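Local atomic coordinates of phosphopantothenoylcysteine decarboxylase (Cryptococcus neoformans, PDB entry 6EOA), a protein that binds flavin mononucleotide and probably decarboxylates phosphopantothenoylcysteine in coenzyme A biosynthesis. Residues Cys172-Tyr180 with Gly215-Arg223. Residues are numbered along the deposited sequence; the frame is centred on the assembly and turned at random.
With FMN (flavin mononucleotide), chain B.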
# COMPACT_ATOMS: atom_id res chain seq x y z
N CYS A 172 18.74 7.93 2.20
CA CYS A 172 18.89 8.93 3.24
C CYS A 172 17.60 9.09 4.03
O CYS A 172 16.75 9.90 3.68
CB CYS A 172 19.30 10.28 2.63
SG CYS A 172 20.64 10.15 1.42
N PRO A 173 17.45 8.29 5.10
CA PRO A 173 16.24 8.35 5.92
C PRO A 173 16.04 9.75 6.49
O PRO A 173 17.01 10.42 6.86
CB PRO A 173 16.52 7.34 7.04
CG PRO A 173 17.56 6.42 6.47
CD PRO A 173 18.41 7.28 5.59
N ALA A 174 14.79 10.20 6.52
CA ALA A 174 14.46 11.53 7.02
C ALA A 174 13.05 11.51 7.57
O ALA A 174 12.08 11.44 6.82
CB ALA A 174 14.59 12.56 5.92
N MET A 175 12.94 11.57 8.89
CA MET A 175 11.65 11.41 9.53
C MET A 175 11.64 11.98 10.94
O MET A 175 12.69 12.29 11.51
CB MET A 175 11.26 9.92 9.56
CG MET A 175 12.22 9.02 10.31
SD MET A 175 11.96 7.26 9.98
CE MET A 175 12.77 7.10 8.39
N ASN A 176 10.43 12.14 11.48
CA ASN A 176 10.27 12.52 12.87
C ASN A 176 11.03 11.52 13.74
O ASN A 176 11.06 10.33 13.43
CB ASN A 176 8.79 12.56 13.25
CG ASN A 176 8.58 12.82 14.73
OD1 ASN A 176 8.37 11.89 15.51
ND2 ASN A 176 8.63 14.08 15.13
N THR A 177 11.65 12.01 14.80
CA THR A 177 12.55 11.19 15.59
C THR A 177 11.85 9.97 16.18
O THR A 177 12.45 8.91 16.32
CB THR A 177 13.23 12.00 16.72
OG1 THR A 177 14.01 11.12 17.54
CG2 THR A 177 12.20 12.72 17.57
N TYR A 178 10.57 10.11 16.51
CA TYR A 178 9.83 8.99 17.07
C TYR A 178 9.47 7.97 15.99
O TYR A 178 9.21 6.81 16.30
CB TYR A 178 8.58 9.49 17.79
CG TYR A 178 8.88 10.03 19.17
CD1 TYR A 178 9.63 9.28 20.07
CD2 TYR A 178 8.45 11.28 19.56
CE1 TYR A 178 9.93 9.76 21.33
CE2 TYR A 178 8.74 11.78 20.82
CZ TYR A 178 9.48 11.01 21.70
OH TYR A 178 9.78 11.50 22.96
N MET A 179 9.45 8.40 14.73
CA MET A 179 9.29 7.45 13.64
C MET A 179 10.59 6.67 13.44
O MET A 179 10.57 5.47 13.19
CB MET A 179 8.89 8.15 12.34
CG MET A 179 7.41 8.48 12.24
SD MET A 179 6.89 8.71 10.52
CE MET A 179 5.17 9.13 10.74
N TYR A 180 11.72 7.37 13.56
CA TYR A 180 13.01 6.72 13.40
C TYR A 180 13.32 5.77 14.54
O TYR A 180 13.96 4.74 14.34
CB TYR A 180 14.14 7.75 13.27
CG TYR A 180 15.48 7.11 12.98
CD1 TYR A 180 15.77 6.65 11.70
CD2 TYR A 180 16.43 6.95 13.97
CE1 TYR A 180 16.98 6.05 11.42
CE2 TYR A 180 17.65 6.35 13.70
CZ TYR A 180 17.92 5.90 12.42
OH TYR A 180 19.12 5.30 12.12
N GLY A 215 17.42 14.14 19.16
CA GLY A 215 16.42 13.83 18.16
C GLY A 215 17.00 13.37 16.84
O GLY A 215 17.08 14.15 15.88
N PRO A 216 17.42 12.10 16.77
CA PRO A 216 17.89 11.52 15.51
C PRO A 216 16.75 11.33 14.52
O PRO A 216 15.69 10.84 14.90
CB PRO A 216 18.47 10.17 15.94
CG PRO A 216 17.73 9.83 17.19
CD PRO A 216 17.50 11.14 17.89
N GLY A 217 16.96 11.72 13.27
CA GLY A 217 15.94 11.57 12.25
C GLY A 217 16.06 12.56 11.11
O GLY A 217 15.54 12.33 10.01
N LYS A 218 16.74 13.68 11.36
CA LYS A 218 16.94 14.70 10.35
C LYS A 218 17.83 14.16 9.24
O LYS A 218 18.84 13.50 9.50
CB LYS A 218 17.55 15.96 10.96
CG LYS A 218 17.84 17.08 9.97
CD LYS A 218 17.97 18.42 10.67
CE LYS A 218 17.51 19.56 9.77
NZ LYS A 218 16.54 20.45 10.48
N MET A 219 17.45 14.44 7.99
CA MET A 219 18.21 13.96 6.84
C MET A 219 19.64 14.47 6.86
O MET A 219 19.92 15.56 7.37
CB MET A 219 17.53 14.40 5.54
CG MET A 219 18.09 13.73 4.29
SD MET A 219 17.35 14.36 2.78
CE MET A 219 17.82 16.09 2.88
N THR A 220 20.55 13.66 6.33
CA THR A 220 21.91 14.11 6.06
C THR A 220 21.81 15.42 5.28
O THR A 220 21.01 15.53 4.35
CB THR A 220 22.69 13.08 5.24
OG1 THR A 220 22.61 11.80 5.88
CG2 THR A 220 24.15 13.50 5.10
N ASP A 221 22.60 16.41 5.68
CA ASP A 221 22.54 17.72 5.04
C ASP A 221 22.71 17.58 3.53
O ASP A 221 23.55 16.82 3.06
CB ASP A 221 23.59 18.67 5.61
CG ASP A 221 23.41 20.09 5.13
OD1 ASP A 221 22.56 20.81 5.71
OD2 ASP A 221 24.10 20.49 4.18
N TRP A 222 21.89 18.30 2.77
CA TRP A 222 21.83 18.12 1.32
C TRP A 222 23.18 18.38 0.65
O TRP A 222 23.50 17.78 -0.37
CB TRP A 222 20.75 19.01 0.71
CG TRP A 222 21.04 20.48 0.73
CD1 TRP A 222 20.69 21.37 1.70
CD2 TRP A 222 21.74 21.23 -0.27
NE1 TRP A 222 21.13 22.63 1.37
CE2 TRP A 222 21.78 22.57 0.16
CE3 TRP A 222 22.33 20.89 -1.49
CZ2 TRP A 222 22.39 23.58 -0.58
CZ3 TRP A 222 22.94 21.90 -2.23
CH2 TRP A 222 22.96 23.22 -1.77
N ARG A 223 23.97 19.27 1.23
CA ARG A 223 25.31 19.54 0.70
C ARG A 223 26.20 18.32 0.90
O ARG A 223 27.05 18.02 0.06
CB ARG A 223 25.92 20.77 1.37
CG ARG A 223 25.15 22.04 1.10
CD ARG A 223 25.64 23.19 1.97
NE ARG A 223 24.57 24.14 2.25
CZ ARG A 223 23.81 24.11 3.34
NH1 ARG A 223 24.01 23.17 4.26
NH2 ARG A 223 22.85 25.01 3.51
N1 FMN B . 7.16 11.05 6.95
C2 FMN B . 8.51 10.84 7.17
O2 FMN B . 8.95 9.69 7.18
N3 FMN B . 9.35 11.91 7.37
C4 FMN B . 8.86 13.20 7.36
O4 FMN B . 9.62 14.16 7.54
C4A FMN B . 7.50 13.42 7.15
N5 FMN B . 6.98 14.70 7.13
C5A FMN B . 5.63 14.91 6.91
C6 FMN B . 5.11 16.20 6.89
C7 FMN B . 3.75 16.40 6.67
C7M FMN B . 3.19 17.80 6.65
C8 FMN B . 2.91 15.31 6.46
C8M FMN B . 1.45 15.51 6.22
C9 FMN B . 3.43 14.02 6.48
C9A FMN B . 4.79 13.82 6.71
N10 FMN B . 5.31 12.53 6.72
C10 FMN B . 6.65 12.33 6.94
C1' FMN B . 4.40 11.35 6.50
C2' FMN B . 4.45 10.93 5.04
O2' FMN B . 4.37 12.05 4.18
C3' FMN B . 3.31 9.96 4.73
O3' FMN B . 3.57 8.76 5.43
C4' FMN B . 3.22 9.69 3.24
O4' FMN B . 2.00 9.05 2.93
C5' FMN B . 4.39 8.83 2.79
O5' FMN B . 4.43 8.79 1.38
P FMN B . 5.80 8.38 0.62
O1P FMN B . 6.00 6.89 0.75
O2P FMN B . 7.00 9.09 1.21
O3P FMN B . 5.66 8.76 -0.83
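The Tyr180 ring touches Pro216 loosely, CD2 to CB 4.3 Å, and Pro216 O stands obliquely to the aromatic ring. With CG anti to the backbone N (chi1 -175°), the tyrosine ring is brought to Pro216. Pro203 and Thr185 and Leu189 of helix 183-195 also touch the Tyr180 side chain. Within 215-223, Arg223 CG lies 3.5 Å above the Trp222 ring, over its centre, and Trp222 NE1 lies over one face of the Arg223 guanidinium. Thr177 OG1 is 3.5 Å from Pro216 CD and gives a weak hydrogen bond to Pro216 O; its stronger partner is Gln181 NE2. Asn176 caps the short helix 177-180 by accepting from Tyr178 N.

The central link is Met175 N to Gly217 O, 2.9 Å and fairly straight (161° at the hydrogen). The same oxygen receives a CA-H contact from Ala174 CA at 3.3 Å. Gly217 CA makes a CA-H...O contact to Met175 O, 3.4 Å. Next along the chain, Ala174 CB packs tightly on Met219 CB (3.5 Å), and Met219 CG reaches Cys172 CB. Ala174 O accepts from FMN N3 (2.8 Å). One loop therefore meets both the flavin and Gly217.

The contact ties the end of strand 169-173 to the loop leading into helix 222-237. Met219 also packs on strand 133-139, the neighbouring strand of the parallel sheet. Asp221 caps helix 222-237, and Trp222 packs against helix 50-59.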